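PDB 6DY3: N-acylethanolamine-hydrolyzing acid amidase beta-subunit from Caenorhabditis elegans, which probably hydrolyses bioactive fatty acid amides such as N-palmitoylethanolamine to ethanolamine and free fatty acid, as the beta subunit of an autocleaved heterodimer. Local coordinates for residues K130-V135 and L150-N155. Sequence-based numbering, arbitrary orientation.
Sequences KKNEGV and LNVDAN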
loop_
_atom_site.group_PDB
_atom_site.type_symbol
_atom_site.label_atom_id
_atom_site.label_comp_id
_atom_site.label_asym_id
_atom_site.label_seq_id
_atom_site.Cartn_x
_atom_site.Cartn_y
_atom_site.Cartn_z
ATOM N N LYS B 130 -2.076 -21.120 4.022
ATOM C CA LYS B 130 -1.750 -22.489 3.649
ATOM C C LYS B 130 -0.363 -22.542 3.005
ATOM O O LYS B 130 0.348 -21.540 2.912
ATOM C CB LYS B 130 -2.825 -23.059 2.725
ATOM C CG LYS B 130 -4.150 -23.308 3.422
ATOM C CD LYS B 130 -5.324 -23.398 2.453
ATOM C CE LYS B 130 -5.077 -24.394 1.335
ATOM N NZ LYS B 130 -6.188 -24.401 0.349
ATOM N N LYS B 131 0.022 -23.728 2.543
ATOM C CA LYS B 131 1.362 -23.927 2.012
ATOM C C LYS B 131 1.562 -23.157 0.714
ATOM O O LYS B 131 0.684 -23.124 -0.152
ATOM C CB LYS B 131 1.623 -25.412 1.785
ATOM C CG LYS B 131 2.975 -25.733 1.177
ATOM C CD LYS B 131 3.081 -27.216 0.866
ATOM C CE LYS B 131 4.417 -27.566 0.240
ATOM N NZ LYS B 131 4.411 -28.954 -0.294
ATOM N N ASN B 132 2.742 -22.548 0.582
ATOM C CA ASN B 132 3.147 -21.817 -0.615
ATOM C C ASN B 132 2.187 -20.686 -0.951
ATOM O O ASN B 132 2.195 -20.176 -2.075
ATOM C CB ASN B 132 3.293 -22.759 -1.817
ATOM C CG ASN B 132 4.598 -23.539 -1.793
ATOM O OD1 ASN B 132 5.626 -23.045 -1.329
ATOM N ND2 ASN B 132 4.560 -24.766 -2.291
ATOM N N GLU B 133 1.356 -20.273 0.008
ATOM C CA GLU B 133 0.423 -19.169 -0.209
ATOM C C GLU B 133 1.166 -17.852 0.021
ATOM O O GLU B 133 0.979 -17.146 1.013
ATOM C CB GLU B 133 -0.800 -19.302 0.685
ATOM C CG GLU B 133 -1.786 -20.353 0.196
ATOM C CD GLU B 133 -3.173 -20.209 0.806
ATOM O OE1 GLU B 133 -3.299 -19.574 1.875
ATOM O OE2 GLU B 133 -4.136 -20.754 0.225
ATOM N N GLY B 134 2.059 -17.556 -0.919
ATOM C CA GLY B 134 2.767 -16.294 -0.971
ATOM C C GLY B 134 3.179 -16.016 -2.401
ATOM O O GLY B 134 3.858 -16.841 -3.019
ATOM N N VAL B 135 2.769 -14.876 -2.954
ATOM C CA VAL B 135 2.961 -14.609 -4.373
ATOM C C VAL B 135 3.288 -13.138 -4.589
ATOM O O VAL B 135 2.808 -12.258 -3.869
ATOM C CB VAL B 135 1.712 -14.998 -5.194
ATOM C CG1 VAL B 135 0.516 -14.119 -4.814
ATOM C CG2 VAL B 135 2.003 -14.899 -6.683
ATOM N N LEU B 150 5.474 -18.860 -3.922
ATOM C CA LEU B 150 6.438 -19.555 -3.081
ATOM C C LEU B 150 6.580 -21.009 -3.517
ATOM O O LEU B 150 5.629 -21.637 -3.993
ATOM C CB LEU B 150 6.004 -19.499 -1.615
ATOM C CG LEU B 150 6.175 -18.182 -0.856
ATOM C CD1 LEU B 150 5.496 -18.263 0.501
ATOM C CD2 LEU B 150 7.653 -17.860 -0.682
ATOM N N ASN B 151 7.798 -21.540 -3.362
ATOM C CA ASN B 151 8.100 -22.937 -3.680
ATOM C C ASN B 151 9.023 -23.459 -2.571
ATOM O O ASN B 151 10.235 -23.608 -2.756
ATOM C CB ASN B 151 8.736 -23.065 -5.063
ATOM C CG ASN B 151 8.663 -24.475 -5.608
ATOM O OD1 ASN B 151 8.479 -25.438 -4.861
ATOM N ND2 ASN B 151 8.818 -24.605 -6.919
ATOM N N VAL B 152 8.435 -23.747 -1.406
ATOM C CA VAL B 152 9.241 -24.126 -0.247
ATOM C C VAL B 152 9.986 -25.426 -0.499
ATOM O O VAL B 152 11.108 -25.611 -0.010
ATOM C CB VAL B 152 8.364 -24.220 1.019
ATOM C CG1 VAL B 152 7.843 -22.840 1.417
ATOM C CG2 VAL B 152 7.212 -25.202 0.812
ATOM N N ASP B 153 9.397 -26.341 -1.269
ATOM C CA ASP B 153 10.070 -27.603 -1.549
ATOM C C ASP B 153 11.266 -27.420 -2.472
ATOM O O ASP B 153 12.177 -28.255 -2.458
ATOM C CB ASP B 153 9.081 -28.608 -2.138
ATOM C CG ASP B 153 8.018 -29.041 -1.131
ATOM O OD1 ASP B 153 8.241 -28.899 0.095
ATOM O OD2 ASP B 153 6.959 -29.537 -1.567
ATOM N N ALA B 154 11.282 -26.356 -3.274
ATOM C CA ALA B 154 12.441 -25.990 -4.073
ATOM C C ALA B 154 13.378 -25.038 -3.336
ATOM O O ALA B 154 14.234 -24.406 -3.967
ATOM C CB ALA B 154 11.991 -25.367 -5.394
ATOM N N ASN B 155 13.227 -24.924 -2.015
ATOM C CA ASN B 155 14.039 -24.024 -1.198
ATOM C C ASN B 155 13.811 -22.560 -1.571
ATOM O O ASN B 155 14.711 -21.727 -1.435
ATOM C CB ASN B 155 15.527 -24.373 -1.300
ATOM C CG ASN B 155 16.331 -23.836 -0.130
ATOM O OD1 ASN B 155 15.866 -23.842 1.011
ATOM N ND2 ASN B 155 17.539 -23.357 -0.408
#
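E133 OE1 is gripped by two backbone N-H groups, that of K130 and that of I129 just before it. The K130 N to E133 OE1 bond is 2.9 Å and nearly straight (169°), though it arrives from well above the carboxylate plane. These bonds brace the type II turn from K130 to E133 that leads into strand 134-139.

On the other flank of the turn, N132 sits at its third position with a left-handed backbone. Its CG lies beside its own backbone N, and the amide reaches across to the 150-155 loop. N132 OD1 accepts from V152 N at 2.9 Å, in the carbonyl plane and on a lone pair (162° at the hydrogen). V152 begins the short 3-10 segment 152-153, and both its methyls lie against this oxygen.

Nearer the sheet, L150 N donates to G134 O at 2.7 Å, almost along the C=O axis but clearly bent at the hydrogen. This single bond continues the hairpin pairing just past the end of strand 145-149. The L150 side chain folds over the glycine, L150 CD1 3.7 Å from G134 CA. Its other neighbours include V5 and Q7 of strand 2-7; Q7 OE1 also accepts the backbone N-H of N132.

At the outer edge K131 is fully extended, CG anti to its backbone N (chi1 178°), and crosses D153 at about a right angle. K131 NZ meets D153 OD2 at 2.9 Å from above the carboxylate plane. K131 CE passes V152 CG2 at 3.7 Å.

The contact thus ties together the two ends of the edge hairpin in the seven-stranded sheet of this Ntn-type hydrolase, away from the annotated sites. Three polar links of different kinds do so: one backbone hydrogen bond at the buried end, an asparagine carbonyl in the middle, and an exposed salt bridge outermost, where solvent probably weakens the attraction of the charges.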